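PDB 6LB7: calcium uptake protein 2, mitochondrial from Homo sapiens, which probably senses calcium through its EF-hands and so regulates calcium uptake into mitochondria by the uniporter channel. Local coordinates for residues S70-R74 against T185-M190; N113-E117 against K170-F176; L158-F162 against R178-N182. All coordinates share one frame; numbering follows the deposited sequence.

Contact 1 of 3, residues S70-R74 against T185-M190; sequences STFFR and TEIQEM
S70 and E186 bring their backbones closest, CA to CA 4.8 Å, where the turn leading into helix 72-76 runs against the side of helix 173-196. E186 sends its side chain across: with CG anti to the backbone N (chi1 177°) and the rest extended, the carboxylate reaches the start of the shorter helix. E186 OE1 accepts F73 N at 2.9 Å, on the syn side, and also lies at the edge of the F73 ring, near its plane. E186 OE2 takes R74 N at 2.9 Å from above the carboxylate plane. The same oxygen, E186 OE2, offers its anti lone pair to R74 NE, in the guanidinium plane and likewise at 2.9 Å. A buried carboxylate thus meets first-turn amides of helix 72-76, which have no acceptor within their own helix, while T71, at the N-cap position, makes no capping bond, its OG1 being hydrogen-bonded to D75. A bend at chi3 (-65°) of R74 turns its guanidinium so that R74 NH2 donates to E189 OE1 at 3.0 Å and to S70 O at 2.8 Å, both partners near its plane. R74, E186 and E189 together form a salt-bridge network. The E186 carboxylate and R74 guanidinium planes stand 63° apart. E189 OE2 has a second cation in K243 of helix 239-249. Two waters link S70 OG with the E189 carboxylate, one donating to each of its oxygens. Apolar contact flanks the charges: S70 CB lies 3.8 Å from T185 CG2, and M190 SD rests 4.1 Å from R74 CG, while F73 also packs on P30 and L34 of helix 30-38.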
loop_
_atom_site.group_PDB
_atom_site.type_symbol
_atom_site.label_atom_id
_atom_site.label_comp_id
_atom_site.label_asym_id
_atom_site.label_seq_id
_atom_site.Cartn_x
_atom_site.Cartn_y
_atom_site.Cartn_z
ATOM N N SER B 70 -10.770 -20.656 17.991
ATOM C CA SER B 70 -11.084 -19.262 18.268
ATOM C C SER B 70 -11.383 -18.972 19.740
ATOM O O SER B 70 -11.880 -17.887 20.043
ATOM C CB SER B 70 -12.269 -18.819 17.412
ATOM O OG SER B 70 -13.417 -19.582 17.717
ATOM N N THR B 71 -11.106 -19.885 20.670
ATOM C CA THR B 71 -11.239 -19.564 22.084
ATOM C C THR B 71 -9.914 -19.653 22.815
ATOM O O THR B 71 -9.904 -19.653 24.054
ATOM C CB THR B 71 -12.262 -20.465 22.771
ATOM O OG1 THR B 71 -11.775 -21.820 22.783
ATOM C CG2 THR B 71 -13.597 -20.386 22.034
ATOM N N PHE B 72 -8.801 -19.683 22.081
ATOM C CA PHE B 72 -7.482 -19.833 22.689
ATOM C C PHE B 72 -7.220 -18.791 23.777
ATOM O O PHE B 72 -6.771 -19.129 24.873
ATOM C CB PHE B 72 -6.411 -19.750 21.592
ATOM C CG PHE B 72 -4.991 -19.843 22.097
ATOM C CD1 PHE B 72 -4.451 -21.070 22.473
ATOM C CD2 PHE B 72 -4.187 -18.709 22.174
ATOM C CE1 PHE B 72 -3.143 -21.164 22.920
ATOM C CE2 PHE B 72 -2.880 -18.805 22.622
ATOM C CZ PHE B 72 -2.355 -20.038 22.984
ATOM N N PHE B 73 -7.437 -17.502 23.477
ATOM C CA PHE B 73 -7.109 -16.502 24.500
ATOM C C PHE B 73 -8.140 -16.514 25.629
ATOM O O PHE B 73 -7.775 -16.375 26.800
ATOM C CB PHE B 73 -6.970 -15.095 23.885
ATOM C CG PHE B 73 -5.758 -14.944 22.989
ATOM C CD1 PHE B 73 -4.537 -14.512 23.499
ATOM C CD2 PHE B 73 -5.828 -15.290 21.644
ATOM C CE1 PHE B 73 -3.413 -14.411 22.677
ATOM C CE2 PHE B 73 -4.715 -15.187 20.815
ATOM C CZ PHE B 73 -3.502 -14.751 21.329
ATOM N N ARG B 74 -9.431 -16.677 25.297
ATOM C CA ARG B 74 -10.469 -16.702 26.339
ATOM C C ARG B 74 -10.332 -17.919 27.242
ATOM O O ARG B 74 -10.596 -17.820 28.441
ATOM C CB ARG B 74 -11.878 -16.665 25.713
ATOM C CG ARG B 74 -12.302 -15.244 25.278
ATOM C CD ARG B 74 -13.598 -15.225 24.420
ATOM N NE ARG B 74 -13.441 -15.902 23.129
ATOM C CZ ARG B 74 -14.429 -16.122 22.272
ATOM N NH1 ARG B 74 -15.661 -15.702 22.556
ATOM N NH2 ARG B 74 -14.194 -16.758 21.126
ATOM N N THR B 185 -11.092 -13.951 14.506
ATOM C CA THR B 185 -12.404 -14.487 14.873
ATOM C C THR B 185 -12.686 -14.316 16.364
ATOM O O THR B 185 -13.795 -13.927 16.760
ATOM C CB THR B 185 -12.495 -15.964 14.486
ATOM O OG1 THR B 185 -12.298 -16.092 13.081
ATOM C CG2 THR B 185 -13.872 -16.522 14.836
ATOM N N GLU B 186 -11.697 -14.606 17.209
ATOM C CA GLU B 186 -11.919 -14.515 18.645
ATOM C C GLU B 186 -12.257 -13.087 19.081
ATOM O O GLU B 186 -13.186 -12.890 19.877
ATOM C CB GLU B 186 -10.703 -15.051 19.407
ATOM C CG GLU B 186 -10.849 -14.902 20.910
ATOM C CD GLU B 186 -10.077 -15.965 21.696
ATOM O OE1 GLU B 186 -8.937 -16.324 21.335
ATOM O OE2 GLU B 186 -10.624 -16.447 22.692
ATOM N N ILE B 187 -11.534 -12.078 18.571
ATOM C CA ILE B 187 -11.880 -10.685 18.895
ATOM C C ILE B 187 -13.285 -10.361 18.409
ATOM O O ILE B 187 -14.046 -9.666 19.090
ATOM C CB ILE B 187 -10.873 -9.682 18.288
ATOM C CG1 ILE B 187 -9.437 -9.942 18.762
ATOM C CG2 ILE B 187 -11.318 -8.204 18.603
ATOM C CD1 ILE B 187 -9.315 -10.208 20.218
ATOM N N GLN B 188 -13.626 -10.801 17.191
ATOM C CA GLN B 188 -14.974 -10.453 16.757
ATOM C C GLN B 188 -16.023 -11.170 17.601
ATOM O O GLN B 188 -17.022 -10.571 18.018
ATOM C CB GLN B 188 -15.171 -10.780 15.266
ATOM C CG GLN B 188 -14.212 -10.078 14.276
ATOM C CD GLN B 188 -13.952 -10.893 13.012
ATOM O OE1 GLN B 188 -14.435 -11.942 12.850
ATOM N NE2 GLN B 188 -13.189 -10.398 12.120
ATOM N N GLU B 189 -15.826 -12.426 18.003
ATOM C CA GLU B 189 -16.855 -13.074 18.814
ATOM C C GLU B 189 -16.949 -12.430 20.186
ATOM O O GLU B 189 -18.042 -12.283 20.745
ATOM C CB GLU B 189 -16.562 -14.577 18.939
ATOM C CG GLU B 189 -16.789 -15.339 17.631
ATOM C CD GLU B 189 -16.443 -16.811 17.714
ATOM O OE1 GLU B 189 -15.947 -17.265 18.758
ATOM O OE2 GLU B 189 -16.671 -17.506 16.706
ATOM N N MET B 190 -15.816 -12.038 20.751
ATOM C CA MET B 190 -15.860 -11.438 22.078
ATOM C C MET B 190 -16.516 -10.063 22.040
ATOM O O MET B 190 -17.351 -9.737 22.891
ATOM C CB MET B 190 -14.453 -11.363 22.634
ATOM C CG MET B 190 -14.393 -10.930 24.047
ATOM S SD MET B 190 -12.738 -11.263 24.664
ATOM C CE MET B 190 -13.091 -11.296 26.410
HETATM O O HOH W 1 -15.661 -19.939 15.906
HETATM O O HOH W 2 -15.992 -19.915 19.324
#

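Contact 2 of 3, residues N113-E117 against K170-F176; sequences NEMIE and KLHYKEF. With CA (calcium ion), chain F.
M115 and H172 run side by side and point the same way, the methionine CG standing over one face of the imidazole, 3.8 Å from its centroid and 26° off the ring normal, a CH-pi contact. Both chains leave beside their backbone N (chi1 -53° for M115), which sets CG over the imidazole face, offset toward the rim. I116 and L171 point to the other side of the two-stranded ribbon and pair their backbones: I116 N donates to L171 O at 2.8 Å and L171 N to I116 O at 2.9 Å, both nearly straight. This antiparallel hydrogen-bonded pair is consistent with the short ribbon that joins the loops of paired EF-hands, the 170-172 side probably belonging to a second hand. On the loop side, calcium is bound by N113 OD1 at 2.5 Å and M115 O at 2.3 Å, with a water and atoms of D109, D111 and E120 completing the site. N113 OD1 also accepts from M115 N in an Asx turn, while its ND2 donates to E117 OE2 in the amide plane. The E117 carboxylate lies alongside the aliphatic part of K170, E117 OE2 and K170 NZ 4.5 Å apart, beyond a salt bridge. Another water joins E114 O to Y173 N. I116 CD1 approaches F176 CD1 at 4.1 Å; around this core, I116 and F176 pack on helix 99-108, and L171 covers F162 and F163 of helix 157-163.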
loop_
_atom_site.group_PDB
_atom_site.type_symbol
_atom_site.label_atom_id
_atom_site.label_comp_id
_atom_site.label_asym_id
_atom_site.label_seq_id
_atom_site.Cartn_x
_atom_site.Cartn_y
_atom_site.Cartn_z
ATOM N N ASN B 113 12.863 -21.487 4.463
ATOM C CA ASN B 113 12.554 -22.916 4.507
ATOM C C ASN B 113 11.094 -23.176 4.846
ATOM O O ASN B 113 10.743 -24.303 5.212
ATOM C CB ASN B 113 13.485 -23.658 5.486
ATOM C CG ASN B 113 13.198 -23.340 6.952
ATOM O OD1 ASN B 113 12.417 -22.443 7.273
ATOM N ND2 ASN B 113 13.863 -24.065 7.852
ATOM N N GLU B 114 10.235 -22.152 4.730
ATOM C CA GLU B 114 8.785 -22.282 4.835
ATOM C C GLU B 114 8.328 -22.680 6.225
ATOM O O GLU B 114 7.219 -23.185 6.401
ATOM C CB GLU B 114 8.245 -23.279 3.802
ATOM C CG GLU B 114 8.755 -23.034 2.408
ATOM C CD GLU B 114 8.215 -21.753 1.794
ATOM O OE1 GLU B 114 7.368 -21.087 2.425
ATOM O OE2 GLU B 114 8.632 -21.414 0.667
ATOM N N MET B 115 9.175 -22.468 7.222
ATOM C CA MET B 115 8.856 -22.738 8.605
ATOM C C MET B 115 9.452 -21.619 9.433
ATOM O O MET B 115 10.570 -21.163 9.171
ATOM C CB MET B 115 9.419 -24.088 9.069
ATOM C CG MET B 115 9.048 -25.246 8.207
ATOM S SD MET B 115 10.196 -26.613 8.248
ATOM C CE MET B 115 10.636 -26.629 9.873
ATOM N N ILE B 116 8.728 -21.165 10.431
ATOM C CA ILE B 116 9.268 -20.169 11.326
ATOM C C ILE B 116 9.832 -20.879 12.537
ATOM O O ILE B 116 9.164 -21.715 13.158
ATOM C CB ILE B 116 8.204 -19.143 11.728
ATOM C CG1 ILE B 116 7.817 -18.297 10.513
ATOM C CG2 ILE B 116 8.756 -18.288 12.865
ATOM C CD1 ILE B 116 6.633 -17.404 10.789
ATOM N N GLU B 117 11.070 -20.568 12.865
ATOM C CA GLU B 117 11.693 -21.168 14.024
ATOM C C GLU B 117 11.815 -20.126 15.122
ATOM O O GLU B 117 11.778 -18.916 14.864
ATOM C CB GLU B 117 13.044 -21.764 13.632
ATOM C CG GLU B 117 12.884 -22.586 12.367
ATOM C CD GLU B 117 13.980 -23.608 12.143
ATOM O OE1 GLU B 117 14.780 -23.867 13.066
ATOM O OE2 GLU B 117 14.036 -24.153 11.024
ATOM N N LYS B 170 8.706 -26.338 15.065
ATOM C CA LYS B 170 8.775 -25.320 14.031
ATOM C C LYS B 170 7.364 -25.050 13.520
ATOM O O LYS B 170 6.542 -25.969 13.437
ATOM C CB LYS B 170 9.714 -25.767 12.909
ATOM C CG LYS B 170 10.957 -26.500 13.448
ATOM C CD LYS B 170 12.164 -26.399 12.531
ATOM C CE LYS B 170 13.094 -27.616 12.659
ATOM N NZ LYS B 170 13.025 -28.529 11.476
ATOM N N LEU B 171 7.078 -23.788 13.183
ATOM C CA LEU B 171 5.723 -23.342 12.850
ATOM C C LEU B 171 5.569 -23.254 11.329
ATOM O O LEU B 171 6.211 -22.427 10.673
ATOM C CB LEU B 171 5.427 -21.997 13.519
ATOM C CG LEU B 171 4.072 -21.328 13.289
ATOM C CD1 LEU B 171 2.958 -22.222 13.796
ATOM C CD2 LEU B 171 4.004 -19.964 13.988
ATOM N N HIS B 172 4.715 -24.105 10.773
ATOM C CA HIS B 172 4.449 -24.099 9.343
ATOM C C HIS B 172 3.363 -23.077 9.032
ATOM O O HIS B 172 2.679 -22.571 9.927
ATOM C CB HIS B 172 4.046 -25.497 8.875
ATOM C CG HIS B 172 5.119 -26.517 9.085
ATOM N ND1 HIS B 172 5.891 -27.011 8.053
ATOM C CD2 HIS B 172 5.581 -27.104 10.217
ATOM C CE1 HIS B 172 6.765 -27.876 8.538
ATOM N NE2 HIS B 172 6.602 -27.946 9.848
ATOM N N TYR B 173 3.199 -22.764 7.743
ATOM C CA TYR B 173 2.282 -21.685 7.401
ATOM C C TYR B 173 0.850 -22.017 7.796
ATOM O O TYR B 173 0.098 -21.134 8.236
ATOM C CB TYR B 173 2.340 -21.349 5.916
ATOM C CG TYR B 173 1.355 -20.257 5.599
ATOM C CD1 TYR B 173 1.422 -19.026 6.268
ATOM C CD2 TYR B 173 0.332 -20.455 4.668
ATOM C CE1 TYR B 173 0.502 -18.017 6.007
ATOM C CE2 TYR B 173 -0.581 -19.461 4.399
ATOM C CZ TYR B 173 -0.491 -18.237 5.077
ATOM O OH TYR B 173 -1.398 -17.247 4.809
ATOM N N LYS B 174 0.438 -23.276 7.640
ATOM C CA LYS B 174 -0.981 -23.537 7.861
ATOM C C LYS B 174 -1.349 -23.413 9.334
ATOM O O LYS B 174 -2.457 -22.969 9.644
ATOM C CB LYS B 174 -1.378 -24.887 7.266
ATOM C CG LYS B 174 -1.310 -26.080 8.169
ATOM C CD LYS B 174 -1.738 -27.336 7.382
ATOM C CE LYS B 174 -1.620 -28.595 8.224
ATOM N NZ LYS B 174 -1.852 -29.854 7.471
ATOM N N GLU B 175 -0.435 -23.745 10.251
ATOM C CA GLU B 175 -0.850 -23.437 11.615
ATOM C C GLU B 175 -0.615 -21.963 11.952
ATOM O O GLU B 175 -1.375 -21.375 12.724
ATOM C CB GLU B 175 -0.098 -24.291 12.641
ATOM C CG GLU B 175 -0.365 -25.728 12.713
ATOM C CD GLU B 175 -0.340 -26.435 11.393
ATOM O OE1 GLU B 175 -1.287 -26.954 11.021
ATOM O OE2 GLU B 175 0.621 -26.468 10.734
ATOM N N PHE B 176 0.287 -21.237 11.284
ATOM C CA PHE B 176 0.376 -19.785 11.469
ATOM C C PHE B 176 -0.896 -19.104 10.978
ATOM O O PHE B 176 -1.488 -18.291 11.690
ATOM C CB PHE B 176 1.608 -19.255 10.726
ATOM C CG PHE B 176 1.781 -17.737 10.756
ATOM C CD1 PHE B 176 2.631 -17.142 11.674
ATOM C CD2 PHE B 176 1.142 -16.926 9.820
ATOM C CE1 PHE B 176 2.838 -15.758 11.683
ATOM C CE2 PHE B 176 1.339 -15.531 9.819
ATOM C CZ PHE B 176 2.188 -14.952 10.756
HETATM CA CA CA F . 12.649 -20.378 8.644
HETATM O O HOH W 3 4.878 -23.768 5.509
HETATM O O HOH W 4 14.325 -21.782 10.079
#

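Contact 3 of 3, residues L158-F162 against R178-N182; sequences LQMRF and RFMEN
A water oxygen takes an N-H from each helix, from ND2 of N182 at 3.1 Å and from NH2 of R161 at a longer 3.3 Å, and so forms a polar bridge beside the F179 ring, which R161 itself touches. That ring carries most of the contact. With CG anti to the backbone N (chi1 -173°), the F179 ring extends from helix 173-196 toward helix 157-163; the local axes of the two helices are 13.6 Å apart and inclined at 133° between their N-to-C directions. Three side chains of helix 157-163 meet it from different directions. F162 comes edge first against one face: the rings form a T-shaped pair with centroids 5.1 Å apart and planes at 80°, and CZ of F162 lies 3.8 Å from CD1 of F179, offset toward the rim. R161 meets the edge of the ring, where its NH2 sits 3.6 Å from F179 CD2; here the guanidinium turns its own face to the ring edge. L158 comes obliquely, CD2 at 3.6 Å from F179 CZ. M180, one residue on, places its CE 4.2 Å from CZ of F162, and its side chain also packs on F89 and I93 of helix 84-94 and on F101 of helix 99-108. F72, from helix 72-76, adds a further edge-to-face partner to F179 and receives R161 in a cation-pi contact. Because R161 lies at the edge of F179, its charge does not face that ring's pi cloud; it faces F72 instead. Direct contact between the helices is apolar and aromatic, probably held mainly by dispersion and the edge-to-face electrostatics of the ring pair, and the polar link between them passes through a water, between R161 NH2 and N182 ND2.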
loop_
_atom_site.group_PDB
_atom_site.type_symbol
_atom_site.label_atom_id
_atom_site.label_comp_id
_atom_site.label_asym_id
_atom_site.label_seq_id
_atom_site.Cartn_x
_atom_site.Cartn_y
_atom_site.Cartn_z
ATOM N N LEU B 158 2.941 -17.468 23.535
ATOM C CA LEU B 158 3.093 -17.653 22.088
ATOM C C LEU B 158 4.313 -18.513 21.753
ATOM O O LEU B 158 4.258 -19.374 20.866
ATOM C CB LEU B 158 3.189 -16.299 21.377
ATOM C CG LEU B 158 1.922 -15.449 21.235
ATOM C CD1 LEU B 158 2.150 -14.333 20.236
ATOM C CD2 LEU B 158 0.690 -16.304 20.835
ATOM N N GLN B 159 5.432 -18.289 22.428
ATOM C CA GLN B 159 6.605 -19.102 22.115
ATOM C C GLN B 159 6.354 -20.574 22.446
ATOM O O GLN B 159 6.793 -21.463 21.712
ATOM C CB GLN B 159 7.829 -18.563 22.849
ATOM C CG GLN B 159 8.244 -17.189 22.384
ATOM C CD GLN B 159 9.521 -16.735 23.031
ATOM O OE1 GLN B 159 10.591 -16.831 22.437
ATOM N NE2 GLN B 159 9.424 -16.244 24.261
ATOM N N MET B 160 5.615 -20.842 23.527
ATOM C CA MET B 160 5.192 -22.209 23.839
ATOM C C MET B 160 4.305 -22.787 22.744
ATOM O O MET B 160 4.540 -23.901 22.261
ATOM C CB MET B 160 4.425 -22.236 25.158
ATOM C CG MET B 160 5.216 -21.819 26.361
ATOM S SD MET B 160 6.261 -23.184 26.862
ATOM C CE MET B 160 5.204 -24.573 26.462
ATOM N N ARG B 161 3.244 -22.058 22.393
ATOM C CA ARG B 161 2.293 -22.538 21.399
ATOM C C ARG B 161 2.974 -22.799 20.059
ATOM O O ARG B 161 2.685 -23.795 19.386
ATOM C CB ARG B 161 1.171 -21.512 21.257
ATOM C CG ARG B 161 0.326 -21.594 20.040
ATOM C CD ARG B 161 -0.545 -22.779 19.997
ATOM N NE ARG B 161 -1.783 -22.481 19.654
ATOM C CZ ARG B 161 -2.307 -22.874 18.655
ATOM N NH1 ARG B 161 -1.700 -23.579 17.883
ATOM N NH2 ARG B 161 -3.437 -22.551 18.417
ATOM N N PHE B 162 3.916 -21.941 19.672
ATOM C CA PHE B 162 4.530 -22.031 18.354
ATOM C C PHE B 162 5.729 -22.972 18.336
ATOM O O PHE B 162 5.917 -23.709 17.362
ATOM C CB PHE B 162 4.961 -20.636 17.865
ATOM C CG PHE B 162 3.801 -19.686 17.596
ATOM C CD1 PHE B 162 2.533 -20.178 17.297
ATOM C CD2 PHE B 162 3.984 -18.305 17.640
ATOM C CE1 PHE B 162 1.463 -19.314 17.058
ATOM C CE2 PHE B 162 2.915 -17.428 17.396
ATOM C CZ PHE B 162 1.652 -17.935 17.106
ATOM N N ARG B 178 -3.918 -20.339 10.524
ATOM C CA ARG B 178 -5.094 -20.694 11.308
ATOM C C ARG B 178 -5.133 -19.926 12.632
ATOM O O ARG B 178 -6.205 -19.525 13.098
ATOM C CB ARG B 178 -5.102 -22.207 11.532
ATOM C CG ARG B 178 -6.262 -22.723 12.250
ATOM C CD ARG B 178 -6.318 -24.239 12.235
ATOM N NE ARG B 178 -6.733 -24.724 11.044
ATOM C CZ ARG B 178 -7.890 -24.705 10.666
ATOM N NH1 ARG B 178 -8.744 -24.228 11.388
ATOM N NH2 ARG B 178 -8.193 -25.160 9.566
ATOM N N PHE B 179 -3.971 -19.762 13.261
ATOM C CA PHE B 179 -3.894 -18.984 14.491
ATOM C C PHE B 179 -4.316 -17.529 14.261
ATOM O O PHE B 179 -5.064 -16.964 15.064
ATOM C CB PHE B 179 -2.478 -19.045 15.059
ATOM C CG PHE B 179 -2.352 -18.408 16.418
ATOM C CD1 PHE B 179 -2.020 -17.064 16.539
ATOM C CD2 PHE B 179 -2.599 -19.141 17.561
ATOM C CE1 PHE B 179 -1.921 -16.465 17.782
ATOM C CE2 PHE B 179 -2.491 -18.554 18.806
ATOM C CZ PHE B 179 -2.155 -17.208 18.908
ATOM N N MET B 180 -3.851 -16.912 13.167
ATOM C CA MET B 180 -4.206 -15.522 12.877
ATOM C C MET B 180 -5.682 -15.378 12.505
ATOM O O MET B 180 -6.340 -14.427 12.932
ATOM C CB MET B 180 -3.326 -14.977 11.751
ATOM C CG MET B 180 -1.834 -15.076 12.045
ATOM S SD MET B 180 -1.395 -14.491 13.707
ATOM C CE MET B 180 0.039 -15.507 14.060
ATOM N N GLU B 181 -6.210 -16.287 11.676
ATOM C CA GLU B 181 -7.652 -16.300 11.430
ATOM C C GLU B 181 -8.422 -16.428 12.739
ATOM O O GLU B 181 -9.436 -15.761 12.943
ATOM C CB GLU B 181 -8.034 -17.459 10.500
ATOM C CG GLU B 181 -7.518 -17.374 9.047
ATOM C CD GLU B 181 -7.644 -18.718 8.302
ATOM O OE1 GLU B 181 -7.456 -18.749 7.059
ATOM O OE2 GLU B 181 -7.901 -19.748 8.967
ATOM N N ASN B 182 -7.964 -17.311 13.628
ATOM C CA ASN B 182 -8.682 -17.549 14.871
ATOM C C ASN B 182 -8.543 -16.376 15.837
ATOM O O ASN B 182 -9.450 -16.132 16.643
ATOM C CB ASN B 182 -8.183 -18.841 15.515
ATOM C CG ASN B 182 -8.807 -20.104 14.870
ATOM O OD1 ASN B 182 -9.892 -20.045 14.299
ATOM N ND2 ASN B 182 -8.110 -21.234 14.967
HETATM O O HOH W 5 -5.163 -21.882 15.724
#

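How the contacts relate
All three contacts take their second segment from helix 173-196 or the short strand leading into it, met in the order contact 2, contact 3, contact 1. Centres of contacts 2 and 3 lie about 11 Å apart, those of contacts 1 and 3 about 12 Å, those of contacts 1 and 2 about 22 Å, so contact 3 is the middle link. It touches contact 1 through F179 against F72 and F73, and contact 2 through F162 against L171. Along the chain, contacts 2 and 3 alternate their segments, and both fall between the two segments of contact 1. The long helix thus connects the calcium-binding loop, through an aromatic core, to the charged junction with helix 72-76.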